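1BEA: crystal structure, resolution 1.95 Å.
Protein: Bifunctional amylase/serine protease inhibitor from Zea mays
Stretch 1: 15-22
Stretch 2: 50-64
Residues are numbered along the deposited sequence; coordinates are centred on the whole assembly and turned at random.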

ATOM      1  N   ASN A  15       1.653  10.531  -0.604  1.00 33.46           N
ATOM      2  CA  ASN A  15       1.788   9.559  -1.679  1.00 37.63           C
ATOM      3  C   ASN A  15       2.640   8.422  -1.149  1.00 32.96           C
ATOM      4  O   ASN A  15       3.787   8.219  -1.527  1.00 39.13           O
ATOM      5  CB  ASN A  15       2.394  10.265  -2.883  1.00 44.44           C
ATOM      6  CG  ASN A  15       1.358  11.135  -3.578  1.00 57.18           C
ATOM      7  OD1 ASN A  15       0.205  10.688  -3.778  1.00 63.04           O
ATOM      8  ND2 ASN A  15       1.727  12.376  -3.923  1.00 54.54           N
ATOM      9  N   PRO A  16       2.052   7.646  -0.265  1.00 26.09           N
ATOM     10  CA  PRO A  16       2.747   6.531   0.355  1.00 21.86           C
ATOM     11  C   PRO A  16       2.912   5.254  -0.440  1.00 22.88           C
ATOM     12  O   PRO A  16       2.127   4.947  -1.334  1.00 20.51           O
ATOM     13  CB  PRO A  16       1.917   6.288   1.606  1.00 21.01           C
ATOM     14  CG  PRO A  16       0.544   6.550   1.175  1.00 15.99           C
ATOM     15  CD  PRO A  16       0.652   7.730   0.192  1.00 24.16           C
ATOM     16  N   LEU A  17       3.937   4.502  -0.053  1.00 20.84           N
ATOM     17  CA  LEU A  17       4.243   3.201  -0.608  1.00 21.87           C
ATOM     18  C   LEU A  17       4.252   3.180  -2.154  1.00 21.63           C
ATOM     19  O   LEU A  17       3.663   2.295  -2.769  1.00 22.12           O
ATOM     20  CB  LEU A  17       3.230   2.179  -0.023  1.00  9.73           C
ATOM     21  CG  LEU A  17       2.856   2.229   1.482  1.00 20.46           C
ATOM     22  CD1 LEU A  17       1.760   1.174   1.795  1.00 14.87           C
ATOM     23  CD2 LEU A  17       4.059   1.946   2.317  1.00 12.67           C
ATOM     24  N   PRO A  18       5.005   4.116  -2.791  1.00 22.63           N
ATOM     25  CA  PRO A  18       5.102   4.220  -4.256  1.00 20.33           C
ATOM     26  C   PRO A  18       5.532   2.905  -4.864  1.00 24.36           C
ATOM     27  O   PRO A  18       5.068   2.559  -5.942  1.00 26.28           O
ATOM     28  CB  PRO A  18       6.192   5.278  -4.504  1.00 20.31           C
ATOM     29  CG  PRO A  18       6.387   5.989  -3.226  1.00 23.03           C
ATOM     30  CD  PRO A  18       5.914   5.071  -2.110  1.00 22.13           C
ATOM     31  N   SER A  19       6.449   2.200  -4.192  1.00 18.83           N
ATOM     32  CA  SER A  19       6.959   0.921  -4.703  1.00 21.97           C
ATOM     33  C   SER A  19       5.953  -0.203  -4.508  1.00 22.23           C
ATOM     34  O   SER A  19       5.997  -1.228  -5.204  1.00 23.43           O
ATOM     35  CB  SER A  19       8.245   0.493  -3.980  1.00 20.35           C
ATOM     36  OG  SER A  19       9.380   1.242  -4.383  1.00 22.28           O
ATOM     37  N   CYS A  20       5.071  -0.056  -3.527  1.00 16.72           N
ATOM     38  CA  CYS A  20       4.102  -1.126  -3.317  1.00  5.64           C
ATOM     39  C   CYS A  20       3.110  -1.060  -4.417  1.00 14.10           C
ATOM     40  O   CYS A  20       2.683  -2.097  -4.875  1.00 18.76           O
ATOM     41  CB  CYS A  20       3.423  -0.969  -1.984  1.00 18.00           C
ATOM     42  SG  CYS A  20       4.575  -1.305  -0.622  1.00 19.19           S
ATOM     43  N   ARG A  21       2.768   0.163  -4.863  1.00 13.81           N
ATOM     44  CA  ARG A  21       1.839   0.382  -5.996  1.00 16.37           C
ATOM     45  C   ARG A  21       2.235  -0.478  -7.178  1.00 14.84           C
ATOM     46  O   ARG A  21       1.393  -1.225  -7.682  1.00 28.90           O
ATOM     47  CB  ARG A  21       1.850   1.840  -6.474  1.00 19.46           C
ATOM     48  CG  ARG A  21       0.880   2.130  -7.618  1.00 18.57           C
ATOM     49  CD  ARG A  21       0.784   3.627  -7.940  1.00 21.76           C
ATOM     50  NE  ARG A  21       0.071   4.394  -6.914  1.00 26.29           N
ATOM     51  CZ  ARG A  21      -1.257   4.398  -6.729  1.00 33.77           C
ATOM     52  NH1 ARG A  21      -2.069   3.651  -7.490  1.00 29.94           N
ATOM     53  NH2 ARG A  21      -1.777   5.150  -5.756  1.00 36.70           N
ATOM     54  N   TRP A  22       3.510  -0.371  -7.599  1.00 18.02           N
ATOM     55  CA  TRP A  22       4.130  -1.089  -8.736  1.00 14.58           C
ATOM     56  C   TRP A  22       4.304  -2.563  -8.522  1.00 22.01           C
ATOM     57  O   TRP A  22       4.267  -3.338  -9.476  1.00 19.09           O
ATOM     58  CB  TRP A  22       5.534  -0.533  -9.048  1.00 22.60           C
ATOM     59  CG  TRP A  22       5.511   0.829  -9.578  1.00 17.55           C
ATOM     60  CD1 TRP A  22       6.367   1.836  -9.259  1.00 32.18           C
ATOM     61  CD2 TRP A  22       4.525   1.393 -10.448  1.00 26.50           C
ATOM     62  NE1 TRP A  22       5.968   3.001  -9.869  1.00 25.75           N
ATOM     63  CE2 TRP A  22       4.840   2.762 -10.604  1.00 27.68           C
ATOM     64  CE3 TRP A  22       3.396   0.879 -11.114  1.00 26.72           C
ATOM     65  CZ2 TRP A  22       4.070   3.621 -11.396  1.00 24.13           C
ATOM     66  CZ3 TRP A  22       2.643   1.721 -11.891  1.00 26.85           C
ATOM     67  CH2 TRP A  22       2.977   3.084 -12.031  1.00 32.22           C
ATOM     68  N   ASP A  50       9.145   1.441   7.106  1.00 28.06           N
ATOM     69  CA  ASP A  50       9.617   2.777   7.560  1.00 24.50           C
ATOM     70  C   ASP A  50       8.470   3.533   8.219  1.00 26.15           C
ATOM     71  O   ASP A  50       8.654   4.563   8.870  1.00 24.94           O
ATOM     72  CB  ASP A  50      10.159   3.605   6.391  1.00 34.01           C
ATOM     73  CG  ASP A  50      11.617   3.275   6.062  1.00 41.10           C
ATOM     74  OD1 ASP A  50      12.388   2.915   6.970  1.00 48.76           O
ATOM     75  OD2 ASP A  50      12.005   3.367   4.880  1.00 51.84           O
ATOM     76  N   ILE A  51       7.272   3.005   8.031  1.00 21.74           N
ATOM     77  CA  ILE A  51       6.095   3.583   8.609  1.00 21.98           C
ATOM     78  C   ILE A  51       5.912   2.926   9.990  1.00 25.42           C
ATOM     79  O   ILE A  51       6.119   1.721  10.160  1.00 26.95           O
ATOM     80  CB  ILE A  51       4.880   3.318   7.715  1.00 18.40           C
ATOM     81  CG1 ILE A  51       4.907   4.282   6.507  1.00 17.54           C
ATOM     82  CG2 ILE A  51       3.637   3.491   8.500  1.00 10.85           C
ATOM     83  CD1 ILE A  51       3.937   3.940   5.400  1.00 20.45           C
ATOM     84  N   PRO A  52       5.604   3.735  11.009  1.00 28.71           N
ATOM     85  CA  PRO A  52       5.397   3.234  12.378  1.00 25.06           C
ATOM     86  C   PRO A  52       4.387   2.131  12.362  1.00 25.11           C
ATOM     87  O   PRO A  52       3.398   2.230  11.677  1.00 25.17           O
ATOM     88  CB  PRO A  52       4.881   4.443  13.153  1.00 24.61           C
ATOM     89  CG  PRO A  52       4.970   5.637  12.209  1.00 28.21           C
ATOM     90  CD  PRO A  52       5.546   5.207  10.911  1.00 28.21           C
ATOM     91  N   ALA A  53       4.658   1.074  13.110  1.00 28.45           N
ATOM     92  CA  ALA A  53       3.784  -0.082  13.163  1.00 29.03           C
ATOM     93  C   ALA A  53       2.329   0.269  13.309  1.00 26.27           C
ATOM     94  O   ALA A  53       1.491  -0.290  12.614  1.00 27.38           O
ATOM     95  CB  ALA A  53       4.210  -0.996  14.291  1.00 32.20           C
ATOM     96  N   TYR A  54       2.006   1.201  14.199  1.00 26.14           N
ATOM     97  CA  TYR A  54       0.586   1.572  14.400  1.00 28.73           C
ATOM     98  C   TYR A  54      -0.145   2.151  13.178  1.00 30.17           C
ATOM     99  O   TYR A  54      -1.378   2.082  13.104  1.00 24.76           O
ATOM    100  CB  TYR A  54       0.404   2.533  15.596  1.00 31.84           C
ATOM    101  CG  TYR A  54       1.326   3.732  15.621  1.00 40.41           C
ATOM    102  CD1 TYR A  54       2.639   3.626  16.115  1.00 44.70           C
ATOM    103  CD2 TYR A  54       0.888   4.983  15.158  1.00 52.34           C
ATOM    104  CE1 TYR A  54       3.502   4.736  16.144  1.00 53.07           C
ATOM    105  CE2 TYR A  54       1.745   6.124  15.175  1.00 58.39           C
ATOM    106  CZ  TYR A  54       3.052   5.992  15.672  1.00 60.52           C
ATOM    107  OH  TYR A  54       3.904   7.097  15.693  1.00 65.88           O
ATOM    108  N   CYS A  55       0.609   2.715  12.234  1.00 28.13           N
ATOM    109  CA  CYS A  55       0.038   3.299  11.014  1.00 28.35           C
ATOM    110  C   CYS A  55       0.149   2.407   9.779  1.00 28.19           C
ATOM    111  O   CYS A  55      -0.322   2.808   8.722  1.00 25.06           O
ATOM    112  CB  CYS A  55       0.750   4.606  10.645  1.00 30.34           C
ATOM    113  SG  CYS A  55       0.581   5.970  11.832  1.00 26.46           S
ATOM    114  N   ARG A  56       0.728   1.212   9.895  1.00 23.66           N
ATOM    115  CA  ARG A  56       0.921   0.388   8.720  1.00 19.24           C
ATOM    116  C   ARG A  56      -0.348   0.012   7.974  1.00 25.04           C
ATOM    117  O   ARG A  56      -0.407   0.140   6.748  1.00 29.86           O
ATOM    118  CB  ARG A  56       1.789  -0.809   9.075  1.00 18.26           C
ATOM    119  CG  ARG A  56       3.262  -0.431   9.032  1.00 21.62           C
ATOM    120  CD  ARG A  56       4.146  -1.379   9.791  1.00 26.30           C
ATOM    121  NE  ARG A  56       5.501  -0.864  10.066  1.00 23.16           N
ATOM    122  CZ  ARG A  56       6.356  -1.458  10.896  1.00 25.81           C
ATOM    123  NH1 ARG A  56       5.991  -2.559  11.515  1.00 19.58           N
ATOM    124  NH2 ARG A  56       7.558  -0.958  11.122  1.00 17.85           N
ATOM    125  N   CYS A  57      -1.394  -0.391   8.675  1.00 23.75           N
ATOM    126  CA  CYS A  57      -2.643  -0.761   7.984  1.00 29.81           C
ATOM    127  C   CYS A  57      -3.306   0.449   7.314  1.00 28.42           C
ATOM    128  O   CYS A  57      -3.931   0.358   6.255  1.00 27.35           O
ATOM    129  CB  CYS A  57      -3.635  -1.403   8.965  1.00 33.15           C
ATOM    130  SG  CYS A  57      -3.166  -3.020   9.679  1.00 35.33           S
ATOM    131  N   THR A  58      -3.193   1.584   7.963  1.00 24.42           N
ATOM    132  CA  THR A  58      -3.760   2.785   7.416  1.00 26.67           C
ATOM    133  C   THR A  58      -3.024   3.142   6.120  1.00 26.64           C
ATOM    134  O   THR A  58      -3.638   3.496   5.122  1.00 22.27           O
ATOM    135  CB  THR A  58      -3.637   3.887   8.455  1.00 31.07           C
ATOM    136  OG1 THR A  58      -4.372   3.492   9.618  1.00 35.91           O
ATOM    137  CG2 THR A  58      -4.219   5.197   7.959  1.00 34.27           C
ATOM    138  N   ALA A  59      -1.701   3.045   6.134  1.00 21.88           N
ATOM    139  CA  ALA A  59      -0.931   3.352   4.944  1.00 19.83           C
ATOM    140  C   ALA A  59      -1.464   2.438   3.821  1.00 21.50           C
ATOM    141  O   ALA A  59      -1.780   2.915   2.742  1.00 21.84           O
ATOM    142  CB  ALA A  59       0.482   3.065   5.220  1.00 21.29           C
ATOM    143  N   LEU A  60      -1.573   1.135   4.100  1.00 19.00           N
ATOM    144  CA  LEU A  60      -2.089   0.153   3.141  1.00 21.92           C
ATOM    145  C   LEU A  60      -3.440   0.602   2.617  1.00 23.06           C
ATOM    146  O   LEU A  60      -3.733   0.625   1.395  1.00 29.93           O
ATOM    147  CB  LEU A  60      -2.295  -1.188   3.832  1.00 22.23           C
ATOM    148  CG  LEU A  60      -1.141  -2.153   3.804  1.00 24.63           C
ATOM    149  CD1 LEU A  60      -1.616  -3.604   3.977  1.00 31.30           C
ATOM    150  CD2 LEU A  60      -0.445  -1.955   2.489  1.00 29.68           C
ATOM    151  N   SER A  61      -4.302   0.960   3.549  1.00 19.70           N
ATOM    152  CA  SER A  61      -5.613   1.422   3.165  1.00 18.32           C
ATOM    153  C   SER A  61      -5.559   2.682   2.264  1.00 23.58           C
ATOM    154  O   SER A  61      -6.300   2.826   1.293  1.00 19.68           O
ATOM    155  CB  SER A  61      -6.408   1.688   4.414  1.00 24.12           C
ATOM    156  OG  SER A  61      -7.697   2.151   4.081  1.00 31.55           O
ATOM    157  N   ILE A  62      -4.683   3.612   2.572  1.00 23.55           N
ATOM    158  CA  ILE A  62      -4.618   4.795   1.735  1.00 22.23           C
ATOM    159  C   ILE A  62      -4.162   4.361   0.348  1.00 19.97           C
ATOM    160  O   ILE A  62      -4.677   4.800  -0.658  1.00 25.71           O
ATOM    161  CB  ILE A  62      -3.662   5.797   2.371  1.00 24.85           C
ATOM    162  CG1 ILE A  62      -4.384   6.420   3.574  1.00 20.21           C
ATOM    163  CG2 ILE A  62      -3.178   6.840   1.323  1.00 24.48           C
ATOM    164  CD1 ILE A  62      -3.563   7.361   4.436  1.00 19.25           C
ATOM    165  N   LEU A  63      -3.211   3.452   0.295  1.00 18.07           N
ATOM    166  CA  LEU A  63      -2.754   3.003  -0.984  1.00 18.24           C
ATOM    167  C   LEU A  63      -3.871   2.291  -1.723  1.00 20.28           C
ATOM    168  O   LEU A  63      -4.055   2.531  -2.917  1.00 21.28           O
ATOM    169  CB  LEU A  63      -1.531   2.081  -0.833  1.00 14.96           C
ATOM    170  CG  LEU A  63      -1.104   1.442  -2.157  1.00 24.45           C
ATOM    171  CD1 LEU A  63      -0.287   2.512  -2.940  1.00 23.09           C
ATOM    172  CD2 LEU A  63      -0.298   0.118  -1.968  1.00 14.67           C
ATOM    173  N   MET A  64      -4.662   1.456  -1.049  1.00 16.11           N
ATOM    174  CA  MET A  64      -5.702   0.738  -1.773  1.00 18.67           C
ATOM    175  C   MET A  64      -6.826   1.645  -2.264  1.00 24.26           C
ATOM    176  O   MET A  64      -7.201   1.674  -3.452  1.00 23.09           O
ATOM    177  CB  MET A  64      -6.338  -0.319  -0.889  1.00 21.08           C
ATOM    178  CG  MET A  64      -5.491  -1.519  -0.557  1.00 20.79           C
ATOM    179  SD  MET A  64      -6.120  -2.476   0.921  1.00 31.83           S
ATOM    180  CE  MET A  64      -7.783  -2.986   0.343  1.00 20.46           C
TER

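The two stretches meet through apolar packing, without a hydrogen bond between them, and together bury 399 Å². Asn-15 points away and takes no part. Contact begins at Pro-16, whose ring, with its compact, rigid methylene surface, sets CG 3.7 Å from CG2 of Ile-62. The carbonyl also touches the second helix, with Pro-16 O 3.8 Å from Leu-63 CD1.

Leu-17, at the N-cap position, has the largest area covered in its stretch. Its m,t side chain carries CD2 to 3.7 Å from Ile-51 CD1, in the loop that precedes the second helix, while CD1 settles on the helix itself, 3.9 Å from Leu-60 CD2 and 4.1 Å from Ala-59 CB. Leu-17 O accepts hydrogen bonds from Cys-20 N (2.8 Å) and Arg-21 N (3.1 Å) and also lies 4.0 Å from Leu-63 CD1.

Pro-18 and Ser-19 do not touch the second stretch. Cys-20 CB packs 3.9 Å from Leu-63 CD2. Arg-21 starts sideways, but its end approaches, and Leu-63 CD1 covers one face of the guanidinium, 4.1 Å from Arg-21 NH2. Pro-16, Leu-17 and Leu-63 are buried and apolar; Arg-21 is partly exposed, its NH1 and NH2 hydrogen-bonded elsewhere in the structure, so a methyl against its face leaves neither unmet. Leu-63 thus touches Pro-16, Leu-17, Cys-20 and Arg-21, and is the residue most covered by the opposing stretch.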